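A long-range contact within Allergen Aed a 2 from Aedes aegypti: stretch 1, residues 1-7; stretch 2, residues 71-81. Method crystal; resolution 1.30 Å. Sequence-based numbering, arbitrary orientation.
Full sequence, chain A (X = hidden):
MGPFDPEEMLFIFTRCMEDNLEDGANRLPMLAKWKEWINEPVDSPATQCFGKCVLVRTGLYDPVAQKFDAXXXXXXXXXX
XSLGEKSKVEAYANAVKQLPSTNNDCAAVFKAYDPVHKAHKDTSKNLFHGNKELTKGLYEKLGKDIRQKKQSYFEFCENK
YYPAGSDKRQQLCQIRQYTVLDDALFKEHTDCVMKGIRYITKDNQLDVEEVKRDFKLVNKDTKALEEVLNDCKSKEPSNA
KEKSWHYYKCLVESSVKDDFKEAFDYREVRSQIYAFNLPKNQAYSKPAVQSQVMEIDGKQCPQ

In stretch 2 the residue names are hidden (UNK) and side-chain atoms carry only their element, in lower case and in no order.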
ATOM      1  N   MET A   1      -7.924  -1.312 -13.646  1.00 22.15           N
ATOM      2  CA  MET A   1      -6.747  -1.596 -12.766  1.00 21.64           C
ATOM      3  C   MET A   1      -5.461  -1.027 -13.344  1.00 21.15           C
ATOM      4  O   MET A   1      -5.188  -1.148 -14.546  1.00 21.56           O
ATOM      5  CB  MET A   1      -6.591  -3.101 -12.529  1.00 22.08           C
ATOM      6  CG  MET A   1      -7.731  -3.724 -11.744  1.00 22.74           C
ATOM      7  SD  MET A   1      -7.895  -3.050 -10.076  1.00 25.56           S
ATOM      8  CE  MET A   1      -6.539  -3.856  -9.221  1.00 24.87           C
ATOM      9  N   GLY A   2      -4.664  -0.417 -12.472  1.00 20.02           N
ATOM     10  CA  GLY A   2      -3.453   0.273 -12.889  1.00 18.61           C
ATOM     11  C   GLY A   2      -3.742   1.649 -13.461  1.00 17.07           C
ATOM     12  O   GLY A   2      -4.907   2.056 -13.549  1.00 18.14           O
ATOM     13  N   PRO A   3      -2.685   2.388 -13.842  1.00 15.81           N
ATOM     14  CA  PRO A   3      -1.294   1.966 -13.690  1.00 14.47           C
ATOM     15  C   PRO A   3      -0.833   2.103 -12.232  1.00 13.10           C
ATOM     16  O   PRO A   3      -1.505   2.754 -11.418  1.00 13.07           O
ATOM     17  CB  PRO A   3      -0.539   2.964 -14.562  1.00 14.32           C
ATOM     18  CG  PRO A   3      -1.373   4.220 -14.459  1.00 15.40           C
ATOM     19  CD  PRO A   3      -2.790   3.740 -14.426  1.00 16.29           C
ATOM     20  N   PHE A   4       0.300   1.494 -11.920  1.00 12.19           N
ATOM     21  CA  PHE A   4       0.873   1.529 -10.580  1.00 11.28           C
ATOM     22  C   PHE A   4       2.261   2.131 -10.624  1.00 10.96           C
ATOM     23  O   PHE A   4       3.086   1.753 -11.469  1.00 10.90           O
ATOM     24  CB  PHE A   4       0.951   0.116 -10.011  1.00 12.14           C
ATOM     25  CG  PHE A   4      -0.378  -0.547  -9.843  1.00 12.35           C
ATOM     26  CD1 PHE A   4      -1.250  -0.157  -8.826  1.00 13.68           C
ATOM     27  CD2 PHE A   4      -0.767  -1.573 -10.697  1.00 13.46           C
ATOM     28  CE1 PHE A   4      -2.482  -0.785  -8.670  1.00 14.79           C
ATOM     29  CE2 PHE A   4      -1.992  -2.200 -10.541  1.00 14.37           C
ATOM     30  CZ  PHE A   4      -2.852  -1.808  -9.530  1.00 14.98           C
ATOM     31  N   ASP A   5       2.530   3.060  -9.704  1.00 10.30           N
ATOM     32  CA  ASP A   5       3.852   3.642  -9.618  1.00 10.51           C
ATOM     33  C   ASP A   5       4.764   2.751  -8.759  1.00  9.92           C
ATOM     34  O   ASP A   5       4.313   1.717  -8.248  1.00  9.58           O
ATOM     35  CB  ASP A   5       3.791   5.120  -9.158  1.00 10.15           C
ATOM     36  CG  ASP A   5       3.409   5.298  -7.684  1.00 10.50           C
ATOM     37  OD1 ASP A   5       3.645   4.385  -6.870  1.00 10.95           O
ATOM     38  OD2 ASP A   5       2.903   6.396  -7.350  1.00 11.75           O
ATOM     39  N   PRO A   6       6.054   3.094  -8.649  1.00 10.17           N
ATOM     40  CA  PRO A   6       6.945   2.214  -7.884  1.00 10.08           C
ATOM     41  C   PRO A   6       6.542   1.962  -6.433  1.00  9.72           C
ATOM     42  O   PRO A   6       6.715   0.843  -5.934  1.00  9.62           O
ATOM     43  CB  PRO A   6       8.294   2.927  -7.969  1.00 10.86           C
ATOM     44  CG  PRO A   6       8.222   3.622  -9.297  1.00 10.57           C
ATOM     45  CD  PRO A   6       6.814   4.160  -9.332  1.00 10.39           C
ATOM     46  N   GLU A   7       6.020   2.994  -5.766  1.00  9.48           N
ATOM     47  CA  GLU A   7       5.563   2.881  -4.384  1.00  9.07           C
ATOM     48  C   GLU A   7       4.363   1.950  -4.293  1.00  8.52           C
ATOM     49  O   GLU A   7       4.239   1.155  -3.354  1.00  8.36           O
ATOM     50  CB  GLU A   7       5.210   4.266  -3.839  1.00  9.12           C
ATOM     51  CG  GLU A   7       4.725   4.272  -2.387  1.00  9.02           C
ATOM     52  CD  GLU A   7       3.251   3.896  -2.220  1.00  9.11           C
ATOM     53  OE1 GLU A   7       2.455   4.077  -3.164  1.00  9.47           O
ATOM     54  OE2 GLU A   7       2.872   3.473  -1.105  1.00  9.65           O
ATOM     55  N   UNK A  71      -5.570  -6.400 -19.146  1.00 17.05           N
ATOM     56  CA  UNK A  71      -5.803  -4.967 -19.295  1.00 17.31           C
ATOM     57  C   UNK A  71      -4.779  -4.130 -18.529  1.00 16.46           C
ATOM     58  O   UNK A  71      -4.308  -3.116 -19.039  1.00 16.37           O
ATOM     59  o   UNK A  71      -8.191  -5.330 -19.589  1.00 20.75           O
ATOM     60  c   UNK A  71      -7.223  -4.591 -18.860  1.00 17.85           C
ATOM     61  N   UNK A  72      -4.423  -4.566 -17.317  1.00 15.85           N
ATOM     62  CA  UNK A  72      -3.467  -3.817 -16.504  1.00 15.67           C
ATOM     63  C   UNK A  72      -2.085  -3.748 -17.161  1.00 14.99           C
ATOM     64  O   UNK A  72      -1.375  -2.765 -16.995  1.00 14.63           O
ATOM     65  c   UNK A  72      -2.873  -5.772 -14.984  1.00 15.58           C
ATOM     66  c   UNK A  72      -3.389  -4.342 -15.037  1.00 15.71           C
ATOM     67  c   UNK A  72      -2.523  -3.430 -14.188  1.00 16.28           C
ATOM     68  N   UNK A  73      -1.717  -4.775 -17.935  1.00 15.06           N
ATOM     69  CA  UNK A  73      -0.433  -4.771 -18.632  1.00 14.90           C
ATOM     70  C   UNK A  73      -0.364  -3.604 -19.625  1.00 15.07           C
ATOM     71  O   UNK A  73       0.623  -2.867 -19.662  1.00 14.70           O
ATOM     72  c   UNK A  73      -0.092  -8.631 -18.857  1.00 14.24           C
ATOM     73  c   UNK A  73       1.062  -6.045 -20.253  1.00 15.28           C
ATOM     74  c   UNK A  73      -0.172  -6.124 -19.333  1.00 14.60           C
ATOM     75  c   UNK A  73      -0.022  -7.222 -18.279  1.00 13.88           C
ATOM     76  N   UNK A  74      -1.423  -3.432 -20.411  1.00 16.13           N
ATOM     77  CA  UNK A  74      -1.477  -2.322 -21.362  1.00 17.17           C
ATOM     78  C   UNK A  74      -1.560  -0.960 -20.658  1.00 16.78           C
ATOM     79  O   UNK A  74      -0.921  -0.003 -21.093  1.00 16.52           O
ATOM     80  n   UNK A  74      -0.783  -4.968 -24.509  1.00 25.45           N
ATOM     81  o   UNK A  74      -0.644  -2.719 -24.476  1.00 24.33           O
ATOM     82  c   UNK A  74      -2.620  -2.503 -22.363  1.00 18.15           C
ATOM     83  c   UNK A  74      -2.482  -3.745 -23.269  1.00 20.54           C
ATOM     84  c   UNK A  74      -1.216  -3.764 -24.137  1.00 23.27           C
ATOM     85  N   UNK A  75      -2.319  -0.882 -19.558  1.00 16.91           N
ATOM     86  CA  UNK A  75      -2.396   0.345 -18.767  1.00 16.83           C
ATOM     87  C   UNK A  75      -1.025   0.704 -18.211  1.00 15.28           C
ATOM     88  O   UNK A  75      -0.601   1.863 -18.251  1.00 15.50           O
ATOM     89  o   UNK A  75      -5.799   1.562 -19.821  1.00 25.69           O
ATOM     90  o   UNK A  75      -4.824   2.699 -18.214  1.00 24.19           O
ATOM     91  c   UNK A  75      -3.404   0.204 -17.619  1.00 17.69           C
ATOM     92  c   UNK A  75      -5.185   1.621 -18.738  1.00 22.88           C
ATOM     93  c   UNK A  75      -4.862   0.309 -18.035  1.00 20.49           C
ATOM     94  N   UNK A  76      -0.324  -0.309 -17.709  1.00 14.37           N
ATOM     95  CA  UNK A  76       0.997  -0.124 -17.147  1.00 13.91           C
ATOM     96  C   UNK A  76       2.005   0.378 -18.184  1.00 13.88           C
ATOM     97  O   UNK A  76       2.770   1.309 -17.928  1.00 13.81           O
ATOM     98  c   UNK A  76       2.465  -0.492 -14.332  1.00 11.83           C
ATOM     99  c   UNK A  76       1.472  -1.418 -16.483  1.00 13.64           C
ATOM    100  c   UNK A  76       2.707  -1.265 -15.619  1.00 12.29           C
ATOM    101  o   UNK A  76       1.346  -0.084 -14.030  1.00 12.67           O
ATOM    102  n   UNK A  76       3.525  -0.290 -13.581  1.00 11.47           N
ATOM    103  N   UNK A  77       2.000  -0.245 -19.357  1.00 14.23           N
ATOM    104  CA  UNK A  77       2.916   0.129 -20.430  1.00 14.38           C
ATOM    105  C   UNK A  77       2.621   1.530 -20.982  1.00 14.50           C
ATOM    106  O   UNK A  77       3.538   2.269 -21.323  1.00 14.97           O
ATOM    107  c   UNK A  77       3.846  -0.722 -22.657  1.00 14.86           C
ATOM    108  c   UNK A  77       2.877  -0.943 -21.526  1.00 14.56           C
ATOM    109  c   UNK A  77       4.308  -0.771 -25.038  1.00 15.96           C
ATOM    110  c   UNK A  77       5.163  -0.350 -22.425  1.00 15.03           C
ATOM    111  c   UNK A  77       6.046  -0.168 -23.498  1.00 15.65           C
ATOM    112  c   UNK A  77       3.434  -0.945 -23.969  1.00 15.95           C
ATOM    113  c   UNK A  77       5.611  -0.390 -24.806  1.00 16.01           C
ATOM    114  N   UNK A  78       1.343   1.878 -21.066  1.00 15.31           N
ATOM    115  CA  UNK A  78       0.940   3.229 -21.474  1.00 16.37           C
ATOM    116  C   UNK A  78       1.516   4.292 -20.535  1.00 16.52           C
ATOM    117  O   UNK A  78       2.000   5.334 -20.980  1.00 16.66           O
ATOM    118  c   UNK A  78      -3.202   5.885 -22.705  1.00 25.31           C
ATOM    119  c   UNK A  78      -1.118   4.681 -21.973  1.00 19.88           C
ATOM    120  c   UNK A  78      -2.637   4.663 -22.006  1.00 23.39           C
ATOM    121  c   UNK A  78      -0.581   3.329 -21.533  1.00 17.23           C
ATOM    122  n   UNK A  78      -4.690   5.862 -22.696  1.00 26.73           N
ATOM    123  N   UNK A  79       1.466   4.006 -19.236  1.00 15.89           N
ATOM    124  CA  UNK A  79       1.988   4.917 -18.219  1.00 15.60           C
ATOM    125  C   UNK A  79       3.514   4.935 -18.184  1.00 15.35           C
ATOM    126  O   UNK A  79       4.122   5.954 -17.844  1.00 15.87           O
ATOM    127  c   UNK A  79       1.437   4.556 -16.852  1.00 15.83           C
ATOM    128  N   UNK A  80       4.139   3.805 -18.531  1.00 14.80           N
ATOM    129  CA  UNK A  80       5.595   3.680 -18.462  1.00 14.76           C
ATOM    130  C   UNK A  80       6.223   3.125 -19.748  1.00 15.21           C
ATOM    131  O   UNK A  80       6.714   1.989 -19.764  1.00 15.04           O
ATOM    132  c   UNK A  80       6.219   4.500 -15.350  1.00 14.51           C
ATOM    133  c   UNK A  80       6.008   2.843 -17.240  1.00 14.16           C
ATOM    134  c   UNK A  80       4.351   3.001 -15.346  1.00 13.84           C
ATOM    135  o   UNK A  80       4.147   5.188 -12.445  1.00 13.70           O
ATOM    136  c   UNK A  80       4.602   4.613 -13.602  1.00 13.14           C
ATOM    137  c   UNK A  80       5.526   3.449 -15.945  1.00 14.20           C
ATOM    138  c   UNK A  80       5.767   5.082 -14.180  1.00 13.94           C
ATOM    139  c   UNK A  80       3.888   3.574 -14.170  1.00 13.76           C
ATOM    140  N   UNK A  81       6.213   3.925 -20.835  1.00 15.97           N
ATOM    141  CA  UNK A  81       6.800   3.472 -22.112  1.00 16.19           C
ATOM    142  C   UNK A  81       8.264   3.056 -22.011  1.00 16.61           C
ATOM    143  O   UNK A  81       8.713   2.204 -22.780  1.00 16.66           O
ATOM    144  c   UNK A  81       6.237   5.830 -22.183  1.00 16.86           C
ATOM    145  c   UNK A  81       6.669   4.693 -23.043  1.00 16.58           C
ATOM    146  c   UNK A  81       5.625   5.274 -20.942  1.00 16.35           C
TER
HETATM  147  O   HOH W   1      -6.095   3.335 -15.880  1.00 71.85           O

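Position 71 opens the helix. Its side chain is one carbon followed by one oxygen; its CB points sideways and it makes no contact with stretch 1. A single hydroxyl on CB makes it Ser71.

Position 72 has three side-chain carbons, with two carried on the first. CB points toward stretch 1. One methyl carbon of position 72 lies 3.5 Å from Met1 O and 3.9 Å from Phe4 CE2, so this methyl touches both a backbone carbonyl and an aromatic ring. The fork at CB, with no further atoms, identifies Val72.

Position 73 has four carbons, forked at the first, with one arm two carbons long. It points away from stretch 1. This is Ile73, and it is buried on another side of the helix.

Position 74 has three carbons, the third carrying one oxygen and one nitrogen. That is an amide, so the residue is Gln74. It is exposed and makes no contact here.

Position 75 also has three carbons, but the third carries two oxygens. Its CB points toward stretch 1, and the second carbon of position 75 is 3.8 Å from Met1 O. The carboxylate gives Glu75. Water 1 donates to both Glu75 OE1 (2.7 Å from the water O) and Gly2 O (2.9 Å from the water O), bridging the two stretches.

Position 76 has three carbons ending in one oxygen and one nitrogen. The oxygen is 2.8 Å from Phe4 N, and the nitrogen is 3.0 Å from Phe4 O. An amide fits this donor and acceptor pair, and the residue is Gln76. CB points sideways, but the t, p conformation of chi1 and chi2 brings the end of the side chain nearer to stretch 1.

Position 77 has one carbon and then a ring of six carbons, with no oxygen. It is Phe77, and it points away from stretch 1.

Position 78 has four carbons in a row ending in nitrogen. This is Lys78, fully extended, with its end leading away.

Position 79 has a single carbon, and this CB meets Pro3 CB at 3.4 Å, an apolar contact. It is Ala79.

Position 80 has one carbon, a six-carbon ring and one oxygen on the ring. In position 80 a ring carbon is 3.4 Å from Phe4 O, and the oxygen is 3.2 Å from Asp5 CA. This is Tyr80, the first residue to leave helical geometry.

Position 81 has three carbons closing a ring onto the backbone N. It is Pro81, out of reach of stretch 1.

The contact works by laying the N-terminal segment along one side of the helix. At the centre, Gln76 OE1 accepts from Phe4 N and Gln76 NE2 donates to Phe4 O, so one amide satisfies both backbone polar groups of Phe4. Apolar contacts at Val72 and Ala79 accompany this pairing. Gly2 has positive phi, and an ideal CB there would lie 2.9 Å from Val72 CG2, a clash. The peptide bond before Pro3 is cis.

Stretch 2 71-81: SVIQEQFKAYP
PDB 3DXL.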